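Long-range contact in congerin-2 (Conger myriaster, PDB 1IS6), which binds beta-galactosides as a homodimeric galectin of the conger eel, although its physiological role is not yet known: residues A27-I32 with A42-H47. Residues are numbered along the deposited sequence; the frame is centred on the assembly and turned at random.
Sequences ATRFSI and AMHMDH
His-47 bonds twice to one carbonyl oxygen: its backbone N reaches Phe-30 O at 2.8 Å, and its ring ND1 comes to the same oxygen at 3.1 Å from above the carbonyl plane. That second bond helps fix the imidazole's rotation, and with chi1 at -53°, CG beside the backbone N, the ring lies over the Phe-30 ring as an offset stack, planes 12° apart and centroids separated by 4.0 Å. Phe-30 CZ sits over the centre of the imidazole, while Ile-32 CD1 packs against His-47 CE1.

The backbones pair antiparallel: Phe-30 with His-47 and Ile-32 with Met-45 are hydrogen-bonded pairs, and Ser-31 with Asp-46 is the non-hydrogen-bonded pair between them. On the other face, Arg-29 holds Asp-46 side-on. Arg-29 NE and NH1 both donate to Asp-46 OD2, at 2.9 and 2.8 Å, with the guanidinium and carboxylate planes 77° apart; Arg-48 makes a further salt bridge to OD2. A water donates to Asp-46 OD1. Ser-31 CB packs 3.4 Å from His-44 CE1, and Asn-33 bonds both Ser-31 OG and His-44 ND1.

His-44 also meets Trp-69, a predicted galactoside-binding residue, so this polar face adjoins the probable sugar site. The hairpin 29-34/40-48 lies between strands 117-125 and 57-64 of the galectin sandwich, its Phe-30 and Met-45 packing on Phe-86 and Ile-99 of the opposing sheet.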
loop_
_atom_site.group_PDB
_atom_site.type_symbol
_atom_site.label_atom_id
_atom_site.label_comp_id
_atom_site.label_asym_id
_atom_site.label_seq_id
_atom_site.Cartn_x
_atom_site.Cartn_y
_atom_site.Cartn_z
ATOM N N ALA A 27 22.451 -6.011 -7.062
ATOM C CA ALA A 27 21.338 -6.896 -6.763
ATOM C C ALA A 27 21.611 -8.310 -7.256
ATOM O O ALA A 27 22.136 -8.560 -8.328
ATOM C CB ALA A 27 20.066 -6.394 -7.445
ATOM N N THR A 28 21.213 -9.287 -6.458
ATOM C CA THR A 28 21.236 -10.698 -6.792
ATOM C C THR A 28 19.846 -10.984 -7.442
ATOM O O THR A 28 19.739 -11.487 -8.569
ATOM C CB THR A 28 21.621 -11.120 -5.349
ATOM O OG1 THR A 28 22.824 -11.848 -5.405
ATOM C CG2 THR A 28 20.486 -11.681 -4.652
ATOM N N ARG A 29 18.750 -10.625 -6.779
ATOM C CA ARG A 29 17.396 -10.913 -7.228
ATOM C C ARG A 29 16.422 -10.133 -6.361
ATOM O O ARG A 29 16.729 -9.785 -5.209
ATOM C CB ARG A 29 17.102 -12.409 -7.081
ATOM C CG ARG A 29 17.176 -12.906 -5.655
ATOM C CD ARG A 29 17.217 -14.399 -5.512
ATOM N NE ARG A 29 15.937 -15.011 -5.742
ATOM C CZ ARG A 29 15.365 -15.858 -4.876
ATOM N NH1 ARG A 29 14.197 -16.391 -5.154
ATOM N NH2 ARG A 29 15.856 -16.197 -3.697
ATOM N N PHE A 30 15.249 -9.850 -6.882
ATOM C CA PHE A 30 14.180 -9.318 -6.043
ATOM C C PHE A 30 12.864 -9.870 -6.615
ATOM O O PHE A 30 12.776 -10.246 -7.795
ATOM C CB PHE A 30 14.141 -7.777 -6.054
ATOM C CG PHE A 30 13.645 -7.097 -7.332
ATOM C CD1 PHE A 30 14.550 -6.836 -8.377
ATOM C CD2 PHE A 30 12.275 -6.791 -7.479
ATOM C CE1 PHE A 30 14.078 -6.280 -9.577
ATOM C CE2 PHE A 30 11.811 -6.238 -8.682
ATOM C CZ PHE A 30 12.716 -5.987 -9.728
ATOM N N SER A 31 11.792 -9.907 -5.851
ATOM C CA SER A 31 10.525 -10.407 -6.344
ATOM C C SER A 31 9.337 -9.520 -5.980
ATOM O O SER A 31 9.395 -8.735 -5.038
ATOM C CB SER A 31 10.316 -11.820 -5.803
ATOM O OG SER A 31 10.345 -11.940 -4.373
ATOM N N ILE A 32 8.257 -9.656 -6.736
ATOM C CA ILE A 32 6.988 -9.038 -6.447
ATOM C C ILE A 32 6.107 -10.278 -6.193
ATOM O O ILE A 32 6.146 -11.274 -6.930
ATOM C CB ILE A 32 6.506 -8.247 -7.679
ATOM C CG1 ILE A 32 7.491 -7.095 -7.971
ATOM C CG2 ILE A 32 5.078 -7.724 -7.430
ATOM C CD1 ILE A 32 7.355 -6.452 -9.395
ATOM N N ALA A 42 0.132 -16.504 -4.476
ATOM C CA ALA A 42 -0.455 -16.964 -5.715
ATOM C C ALA A 42 0.398 -16.605 -6.953
ATOM O O ALA A 42 0.438 -17.344 -7.945
ATOM C CB ALA A 42 -1.839 -16.362 -5.844
ATOM N N MET A 43 1.120 -15.482 -6.944
ATOM C CA MET A 43 1.953 -15.100 -8.073
ATOM C C MET A 43 3.245 -14.537 -7.487
ATOM O O MET A 43 3.234 -13.480 -6.841
ATOM C CB MET A 43 1.225 -14.034 -8.892
ATOM C CG MET A 43 1.756 -13.928 -10.312
ATOM S SD MET A 43 3.333 -13.078 -10.317
ATOM C CE MET A 43 2.770 -11.481 -9.782
ATOM N N HIS A 44 4.327 -15.291 -7.591
ATOM C CA HIS A 44 5.666 -14.841 -7.197
ATOM C C HIS A 44 6.416 -14.512 -8.492
ATOM O O HIS A 44 6.532 -15.419 -9.310
ATOM C CB HIS A 44 6.376 -15.963 -6.451
ATOM C CG HIS A 44 7.873 -15.781 -6.204
ATOM N ND1 HIS A 44 8.493 -14.954 -5.378
ATOM C CD2 HIS A 44 8.844 -16.543 -6.826
ATOM C CE1 HIS A 44 9.786 -15.191 -5.460
ATOM N NE2 HIS A 44 9.993 -16.139 -6.333
ATOM N N MET A 45 6.973 -13.330 -8.753
ATOM C CA MET A 45 7.666 -13.018 -9.991
ATOM C C MET A 45 9.057 -12.596 -9.514
ATOM O O MET A 45 9.290 -11.535 -8.908
ATOM C CB MET A 45 6.933 -11.899 -10.621
ATOM C CG MET A 45 7.633 -11.368 -11.807
ATOM S SD MET A 45 6.821 -9.824 -12.291
ATOM C CE MET A 45 7.381 -10.079 -13.935
ATOM N N ASP A 46 10.018 -13.481 -9.685
ATOM C CA ASP A 46 11.384 -13.262 -9.254
ATOM C C ASP A 46 12.236 -12.760 -10.415
ATOM O O ASP A 46 12.169 -13.254 -11.530
ATOM C CB ASP A 46 11.916 -14.589 -8.700
ATOM C CG ASP A 46 13.106 -14.458 -7.785
ATOM O OD1 ASP A 46 13.242 -13.462 -7.100
ATOM O OD2 ASP A 46 13.908 -15.364 -7.733
ATOM N N HIS A 47 13.061 -11.759 -10.157
ATOM C CA HIS A 47 13.892 -11.091 -11.152
ATOM C C HIS A 47 15.311 -11.461 -10.772
ATOM O O HIS A 47 15.831 -10.972 -9.758
ATOM C CB HIS A 47 13.673 -9.547 -11.077
ATOM C CG HIS A 47 12.220 -9.093 -11.162
ATOM N ND1 HIS A 47 11.240 -9.308 -10.279
ATOM C CD2 HIS A 47 11.691 -8.317 -12.159
ATOM C CE1 HIS A 47 10.141 -8.686 -10.684
ATOM N NE2 HIS A 47 10.437 -8.102 -11.820
HETATM O O HOH W 1 13.582 -12.631 -4.592
#